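Endonuclease NucS (Thermococcus kodakarensis KOD1, PDB 5GKE) binds double-stranded DNA and acts as a mismatch restriction endonuclease, with a C-terminal nuclease domain of the PD-(D/E)XK class that carries magnesium. Local coordinates at residues Pro148-Leu153 and Val176-Lys181; Leu187-Gln192 and Gly210-Pro215. The protein carries 1 engineered substitution. One frame throughout, in Å; residues are numbered along the deposited sequence.

Contact 1 (Pro148-Leu153 and Val176-Lys181); sequences PGFKPL and VVLELK. With MG (magnesium ion), chain E; nucleotides of chain C.
Carboxylate oxygen OE1 of E179 is held by two groups: it lies 2.4 Å from the magnesium ion, and NZ of K181 forms a salt bridge to it at 3.1 Å, weak as a hydrogen bond. The second oxygen, OE2 of E179, is 2.5 Å from the same ion, so the carboxylate chelates it through both oxygens. OP1 of DC6 of chain C is a third ligand, and NZ of K181 also hydrogen-bonds to this phosphate oxygen; Q192 belongs to the site as well. E179 and K181, both at the metal and phosphate, are consistent with the E-x-K part of the PD-(D/E)XK motif. The contact with P148-L153 is purely apolar. F150, in the loop just before strand 151-158, reaches past strand 163-169 to strand 175-180. Its CB points toward V176-K181, and with CG anti to the backbone N (chi1 171°) CE1 of F150 meets CG1 of V176 at 3.8 Å and CZ of F150 meets CD1 of L178 at 4.0 Å, both methyls approaching obliquely. P143 and I146 add to this packing. Replacing the ring of F150 by the single methyl of an alanine is likely to open a gap beside V176 and L178. The apolar contact thus packs one end of strand 175-180, whose other end presents E179 and K181 to metal and phosphate.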
loop_
_atom_site.group_PDB
_atom_site.type_symbol
_atom_site.label_atom_id
_atom_site.label_comp_id
_atom_site.label_asym_id
_atom_site.label_seq_id
_atom_site.Cartn_x
_atom_site.Cartn_y
_atom_site.Cartn_z
ATOM N N PRO A 148 -31.572 11.471 -14.903
ATOM C CA PRO A 148 -31.871 12.095 -16.198
ATOM C C PRO A 148 -31.585 13.589 -16.191
ATOM O O PRO A 148 -31.807 14.254 -15.182
ATOM C CB PRO A 148 -33.373 11.832 -16.382
ATOM C CG PRO A 148 -33.693 10.708 -15.456
ATOM C CD PRO A 148 -32.779 10.894 -14.286
ATOM N N GLY A 149 -31.084 14.106 -17.303
ATOM C CA GLY A 149 -30.782 15.518 -17.400
ATOM C C GLY A 149 -29.517 15.884 -16.652
ATOM O O GLY A 149 -29.292 17.055 -16.335
ATOM N N PHE A 150 -28.696 14.883 -16.355
ATOM C CA PHE A 150 -27.397 15.149 -15.755
ATOM C C PHE A 150 -26.357 15.335 -16.842
ATOM O O PHE A 150 -26.167 14.469 -17.692
ATOM C CB PHE A 150 -26.958 14.034 -14.801
ATOM C CG PHE A 150 -25.534 14.177 -14.341
ATOM C CD1 PHE A 150 -25.165 15.221 -13.502
ATOM C CD2 PHE A 150 -24.556 13.293 -14.773
ATOM C CE1 PHE A 150 -23.846 15.372 -13.090
ATOM C CE2 PHE A 150 -23.231 13.439 -14.365
ATOM C CZ PHE A 150 -22.880 14.477 -13.518
ATOM N N LYS A 151 -25.696 16.484 -16.812
ATOM C CA LYS A 151 -24.695 16.814 -17.806
ATOM C C LYS A 151 -23.324 16.923 -17.150
ATOM O O LYS A 151 -23.034 17.903 -16.459
ATOM C CB LYS A 151 -25.079 18.121 -18.514
ATOM C CG LYS A 151 -24.300 18.424 -19.784
ATOM C CD LYS A 151 -25.089 19.366 -20.693
ATOM C CE LYS A 151 -24.324 19.724 -21.973
ATOM N NZ LYS A 151 -23.472 20.952 -21.852
ATOM N N PRO A 152 -22.477 15.906 -17.365
ATOM C CA PRO A 152 -21.093 15.897 -16.881
ATOM C C PRO A 152 -20.189 16.795 -17.720
ATOM O O PRO A 152 -20.314 16.799 -18.943
ATOM C CB PRO A 152 -20.688 14.430 -17.015
ATOM C CG PRO A 152 -21.516 13.923 -18.133
ATOM C CD PRO A 152 -22.830 14.652 -18.051
ATOM N N LEU A 153 -19.273 17.507 -17.069
ATOM C CA LEU A 153 -18.448 18.537 -17.714
ATOM C C LEU A 153 -16.969 18.280 -17.509
ATOM O O LEU A 153 -16.194 18.366 -18.446
ATOM C CB LEU A 153 -18.808 19.933 -17.215
ATOM C CG LEU A 153 -20.281 20.301 -17.388
ATOM C CD1 LEU A 153 -20.558 21.673 -16.809
ATOM C CD2 LEU A 153 -20.681 20.231 -18.847
ATOM N N VAL A 176 -23.262 20.054 -9.919
ATOM C CA VAL A 176 -23.164 18.745 -9.269
ATOM C C VAL A 176 -21.706 18.301 -9.114
ATOM O O VAL A 176 -20.950 18.268 -10.087
ATOM C CB VAL A 176 -23.947 17.666 -10.046
ATOM C CG1 VAL A 176 -23.768 16.305 -9.397
ATOM C CG2 VAL A 176 -25.424 18.031 -10.121
ATOM N N VAL A 177 -21.314 18.013 -7.873
ATOM C CA VAL A 177 -20.095 17.258 -7.586
ATOM C C VAL A 177 -20.421 15.793 -7.491
ATOM O O VAL A 177 -21.345 15.421 -6.765
ATOM C CB VAL A 177 -19.450 17.626 -6.252
ATOM C CG1 VAL A 177 -17.984 17.241 -6.272
ATOM C CG2 VAL A 177 -19.619 19.070 -5.960
ATOM N N LEU A 178 -19.674 14.964 -8.210
ATOM C CA LEU A 178 -19.704 13.524 -7.969
ATOM C C LEU A 178 -18.418 13.119 -7.266
ATOM O O LEU A 178 -17.327 13.559 -7.657
ATOM C CB LEU A 178 -19.841 12.731 -9.259
ATOM C CG LEU A 178 -21.025 12.913 -10.201
ATOM C CD1 LEU A 178 -20.936 11.828 -11.273
ATOM C CD2 LEU A 178 -22.359 12.859 -9.461
ATOM N N GLU A 179 -18.552 12.322 -6.206
ATOM C CA GLU A 179 -17.419 11.600 -5.638
ATOM C C GLU A 179 -17.620 10.102 -5.888
ATOM O O GLU A 179 -18.649 9.540 -5.518
ATOM C CB GLU A 179 -17.260 11.893 -4.147
ATOM C CG GLU A 179 -16.157 11.070 -3.460
ATOM C CD GLU A 179 -14.750 11.349 -3.986
ATOM O OE1 GLU A 179 -13.822 10.589 -3.631
ATOM O OE2 GLU A 179 -14.555 12.334 -4.738
ATOM N N LEU A 180 -16.654 9.476 -6.551
ATOM C CA LEU A 180 -16.762 8.068 -6.925
ATOM C C LEU A 180 -15.923 7.201 -6.010
ATOM O O LEU A 180 -14.843 7.619 -5.568
ATOM C CB LEU A 180 -16.316 7.839 -8.370
ATOM C CG LEU A 180 -16.731 8.863 -9.422
ATOM C CD1 LEU A 180 -16.170 8.492 -10.811
ATOM C CD2 LEU A 180 -18.246 9.000 -9.451
ATOM N N LYS A 181 -16.432 6.005 -5.723
ATOM C CA LYS A 181 -15.658 4.944 -5.075
ATOM C C LYS A 181 -15.970 3.613 -5.719
ATOM O O LYS A 181 -17.145 3.236 -5.830
ATOM C CB LYS A 181 -15.947 4.862 -3.577
ATOM C CG LYS A 181 -15.499 6.075 -2.797
ATOM C CD LYS A 181 -13.999 6.298 -2.898
ATOM C CE LYS A 181 -13.636 7.664 -2.336
ATOM N NZ LYS A 181 -12.265 8.109 -2.688
HETATM MG MG MG E . -12.216 11.417 -5.176
ATOM P P DC C 6 -9.640 9.415 -4.241
ATOM O OP1 DC C 6 -11.085 9.369 -4.561
ATOM O OP2 DC C 6 -9.213 9.280 -2.833
ATOM O "O5'" DC C 6 -8.955 8.262 -5.102
ATOM C "C5'" DC C 6 -9.131 8.265 -6.511
ATOM C "C4'" DC C 6 -8.317 7.173 -7.167
ATOM O "O4'" DC C 6 -6.929 7.293 -6.774
ATOM C "C3'" DC C 6 -8.722 5.754 -6.805
ATOM O "O3'" DC C 6 -8.459 4.915 -7.915
ATOM C "C2'" DC C 6 -7.800 5.442 -5.632
ATOM C "C1'" DC C 6 -6.522 6.123 -6.093
ATOM N N1 DC C 6 -5.591 6.533 -4.994
ATOM C C2 DC C 6 -4.278 6.054 -4.989
ATOM O O2 DC C 6 -3.923 5.268 -5.872
ATOM N N3 DC C 6 -3.434 6.453 -4.007
ATOM C C4 DC C 6 -3.861 7.309 -3.065
ATOM N N4 DC C 6 -2.994 7.676 -2.112
ATOM C C5 DC C 6 -5.194 7.815 -3.058
ATOM C C6 DC C 6 -6.014 7.411 -4.035
#

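Contact 2 (Leu187-Gln192 and Gly210-Pro215); sequences LHAVRQ and GILVAP. With nucleotides of chain D; nucleotides of chain C.
The helical backbone of L187-Q192 comes nearest G210-P215, strand as far as A214, at V190 and L212, whose CA atoms are 7.2 Å apart. Within the helical segment, R191 N donates to L187 O at 3.0 Å and Q192 N to H188 O, both the i+4 to i bonds of an alpha-helix, and no hydrogen bond crosses to the strand. The interface instead rests on L212, whose CB points at the helix. With CG anti to the backbone N (chi1 180°), its forked end spans two successive helical residues: CD1 of L212 is 4.2 Å from CB of A189, and CD2 of L212 is 3.8 Å from CG2 of V190. The V190 and L212 side chains cross at about a right angle, so they touch through methyls and do not run alongside each other. R191 turns to the DNA on a chain extended from CG to NE. Its NH1 and NH2 both donate to OP2 of DG5 of chain D, at 3.1 and 3.0 Å, with N-H...O angles of 142° and 151°, and this oxygen lies in the guanidinium plane. A weak third bond runs from NH2 of R191 to OP1 of the same DG5, while CB of L187 lies over one face of the guanidinium, toward its rim. R191 NE also makes a weak hydrogen bond to S195 of the second subunit, so one side chain meets both the DNA and the dimer partner. Strand 175-180, helix 187-204 and strand 208-214 form a beta-alpha-beta unit, in which L212, on the second strand, packs against the helix; A185 and L217 also touch L212, and helix 219-227 packs on V190 through A221, L224 and L225.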
loop_
_atom_site.group_PDB
_atom_site.type_symbol
_atom_site.label_atom_id
_atom_site.label_comp_id
_atom_site.label_asym_id
_atom_site.label_seq_id
_atom_site.Cartn_x
_atom_site.Cartn_y
_atom_site.Cartn_z
ATOM N N LEU A 187 -16.079 6.918 5.508
ATOM C CA LEU A 187 -16.163 8.299 5.998
ATOM C C LEU A 187 -15.264 9.235 5.219
ATOM O O LEU A 187 -15.653 10.350 4.882
ATOM C CB LEU A 187 -15.793 8.373 7.483
ATOM C CG LEU A 187 -16.905 8.043 8.464
ATOM C CD1 LEU A 187 -16.353 8.055 9.876
ATOM C CD2 LEU A 187 -17.992 9.096 8.299
ATOM N N HIS A 188 -14.058 8.755 4.938
ATOM C CA HIS A 188 -13.069 9.470 4.143
ATOM C C HIS A 188 -13.708 10.050 2.869
ATOM O O HIS A 188 -13.501 11.217 2.546
ATOM C CB HIS A 188 -11.922 8.502 3.820
ATOM C CG HIS A 188 -10.903 9.025 2.854
ATOM N ND1 HIS A 188 -10.806 8.565 1.560
ATOM C CD2 HIS A 188 -9.905 9.932 3.011
ATOM C CE1 HIS A 188 -9.805 9.184 0.948
ATOM N NE2 HIS A 188 -9.247 10.016 1.805
ATOM N N ALA A 189 -14.524 9.247 2.184
ATOM C CA ALA A 189 -15.125 9.660 0.918
ATOM C C ALA A 189 -16.093 10.813 1.117
ATOM O O ALA A 189 -16.111 11.757 0.323
ATOM C CB ALA A 189 -15.840 8.493 0.242
ATOM N N VAL A 190 -16.893 10.732 2.176
ATOM C CA VAL A 190 -17.920 11.736 2.428
ATOM C C VAL A 190 -17.282 13.064 2.832
ATOM O O VAL A 190 -17.790 14.130 2.490
ATOM C CB VAL A 190 -18.916 11.251 3.495
ATOM C CG1 VAL A 190 -20.057 12.211 3.610
ATOM C CG2 VAL A 190 -19.476 9.873 3.089
ATOM N N ARG A 191 -16.146 12.979 3.516
ATOM C CA ARG A 191 -15.359 14.140 3.895
ATOM C C ARG A 191 -14.802 14.836 2.668
ATOM O O ARG A 191 -14.755 16.058 2.617
ATOM C CB ARG A 191 -14.196 13.751 4.824
ATOM C CG ARG A 191 -14.601 13.216 6.175
ATOM C CD ARG A 191 -13.437 13.264 7.164
ATOM N NE ARG A 191 -13.783 12.520 8.366
ATOM C CZ ARG A 191 -13.348 11.297 8.660
ATOM N NH1 ARG A 191 -12.500 10.661 7.857
ATOM N NH2 ARG A 191 -13.754 10.715 9.781
ATOM N N GLN A 192 -14.336 14.044 1.706
ATOM C CA GLN A 192 -13.931 14.565 0.408
ATOM C C GLN A 192 -15.096 15.328 -0.244
ATOM O O GLN A 192 -14.986 16.511 -0.547
ATOM C CB GLN A 192 -13.480 13.423 -0.504
ATOM C CG GLN A 192 -11.977 13.282 -0.690
ATOM C CD GLN A 192 -11.624 12.067 -1.557
ATOM O OE1 GLN A 192 -11.467 12.158 -2.793
ATOM N NE2 GLN A 192 -11.514 10.926 -0.913
ATOM N N GLY A 210 -24.016 17.682 -3.871
ATOM C CA GLY A 210 -23.044 16.600 -3.825
ATOM C C GLY A 210 -23.651 15.222 -3.991
ATOM O O GLY A 210 -24.686 14.909 -3.395
ATOM N N ILE A 211 -22.963 14.345 -4.705
ATOM C CA ILE A 211 -23.464 12.988 -4.850
ATOM C C ILE A 211 -22.335 11.995 -4.672
ATOM O O ILE A 211 -21.323 12.059 -5.371
ATOM C CB ILE A 211 -24.119 12.743 -6.215
ATOM C CG1 ILE A 211 -25.203 13.776 -6.503
ATOM C CG2 ILE A 211 -24.693 11.333 -6.273
ATOM C CD1 ILE A 211 -26.038 13.432 -7.723
ATOM N N LEU A 212 -22.508 11.087 -3.721
ATOM C CA LEU A 212 -21.565 10.004 -3.541
ATOM C C LEU A 212 -22.002 8.855 -4.431
ATOM O O LEU A 212 -23.158 8.445 -4.419
ATOM C CB LEU A 212 -21.485 9.561 -2.079
ATOM C CG LEU A 212 -20.524 8.410 -1.762
ATOM C CD1 LEU A 212 -19.147 8.639 -2.339
ATOM C CD2 LEU A 212 -20.418 8.272 -0.283
ATOM N N VAL A 213 -21.082 8.362 -5.235
ATOM C CA VAL A 213 -21.420 7.327 -6.185
ATOM C C VAL A 213 -20.519 6.132 -5.889
ATOM O O VAL A 213 -19.306 6.182 -6.086
ATOM C CB VAL A 213 -21.252 7.839 -7.645
ATOM C CG1 VAL A 213 -21.618 6.771 -8.653
ATOM C CG2 VAL A 213 -22.094 9.082 -7.863
ATOM N N ALA A 214 -21.116 5.062 -5.391
ATOM C CA ALA A 214 -20.361 3.883 -5.008
ATOM C C ALA A 214 -21.290 2.673 -5.033
ATOM O O ALA A 214 -22.488 2.822 -5.237
ATOM C CB ALA A 214 -19.753 4.084 -3.625
ATOM N N PRO A 215 -20.746 1.468 -4.851
ATOM C CA PRO A 215 -21.660 0.318 -4.757
ATOM C C PRO A 215 -22.436 0.236 -3.429
ATOM O O PRO A 215 -23.458 -0.437 -3.382
ATOM C CB PRO A 215 -20.728 -0.889 -4.933
ATOM C CG PRO A 215 -19.339 -0.371 -4.766
ATOM C CD PRO A 215 -19.363 1.061 -5.154
ATOM P P DG D 5 -12.020 7.946 10.837
ATOM O OP1 DG D 5 -12.106 9.137 11.719
ATOM O OP2 DG D 5 -12.594 8.001 9.480
ATOM O "O5'" DG D 5 -10.483 7.544 10.725
ATOM C "C5'" DG D 5 -9.717 7.348 11.906
ATOM C "C4'" DG D 5 -8.376 6.717 11.578
ATOM O "O4'" DG D 5 -8.585 5.406 10.971
ATOM C "C3'" DG D 5 -7.510 7.505 10.579
ATOM O "O3'" DG D 5 -6.164 7.446 10.992
ATOM C "C2'" DG D 5 -7.717 6.731 9.284
ATOM C "C1'" DG D 5 -7.773 5.320 9.830
ATOM N N9 DG D 5 -8.318 4.337 8.894
ATOM C C8 DG D 5 -9.365 4.497 8.021
ATOM N N7 DG D 5 -9.600 3.433 7.294
ATOM C C5 DG D 5 -8.632 2.523 7.705
ATOM C C6 DG D 5 -8.376 1.196 7.274
ATOM O O6 DG D 5 -8.976 0.543 6.420
ATOM N N1 DG D 5 -7.297 0.630 7.952
ATOM C C2 DG D 5 -6.564 1.269 8.926
ATOM N N2 DG D 5 -5.554 0.574 9.475
ATOM N N3 DG D 5 -6.800 2.506 9.333
ATOM C C4 DG D 5 -7.841 3.066 8.686
ATOM P P DC C 6 -9.640 9.415 -4.241
ATOM O OP1 DC C 6 -11.085 9.369 -4.561
ATOM O OP2 DC C 6 -9.213 9.280 -2.833
ATOM O "O5'" DC C 6 -8.955 8.262 -5.102
ATOM C "C5'" DC C 6 -9.131 8.265 -6.511
ATOM C "C4'" DC C 6 -8.317 7.173 -7.167
ATOM O "O4'" DC C 6 -6.929 7.293 -6.774
ATOM C "C3'" DC C 6 -8.722 5.754 -6.805
ATOM O "O3'" DC C 6 -8.459 4.915 -7.915
ATOM C "C2'" DC C 6 -7.800 5.442 -5.632
ATOM C "C1'" DC C 6 -6.522 6.123 -6.093
ATOM N N1 DC C 6 -5.591 6.533 -4.994
ATOM C C2 DC C 6 -4.278 6.054 -4.989
ATOM O O2 DC C 6 -3.923 5.268 -5.872
ATOM N N3 DC C 6 -3.434 6.453 -4.007
ATOM C C4 DC C 6 -3.861 7.309 -3.065
ATOM N N4 DC C 6 -2.994 7.676 -2.112
ATOM C C5 DC C 6 -5.194 7.815 -3.058
ATOM C C6 DC C 6 -6.014 7.411 -4.035
#

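How the contacts relate
Both contacts are buried, apolar and free of hydrogen bonds between their segments, and both belong to the mixed sheet of the nuclease domain. Contact 1 joins the loop leading into strand 151-158 to strand 175-180, with strand 163-169 lying between those strands in the sheet; contact 2 packs helix 187-204 on strand 208-214. Their centres are 12 Å apart. The inner strands 175-180 and 208-214 are parallel neighbours, probably hydrogen-bonded from I211 N to V177 O (2.8 Å) and from V213 N to E179 O (2.7 Å). Polar chemistry differs by place: 176-181 binds the metal through E179 and hydrogen-bonds to the phosphate through K181, whereas 187-192 adds phosphate binding by R191 and a second metal-site residue, Q192.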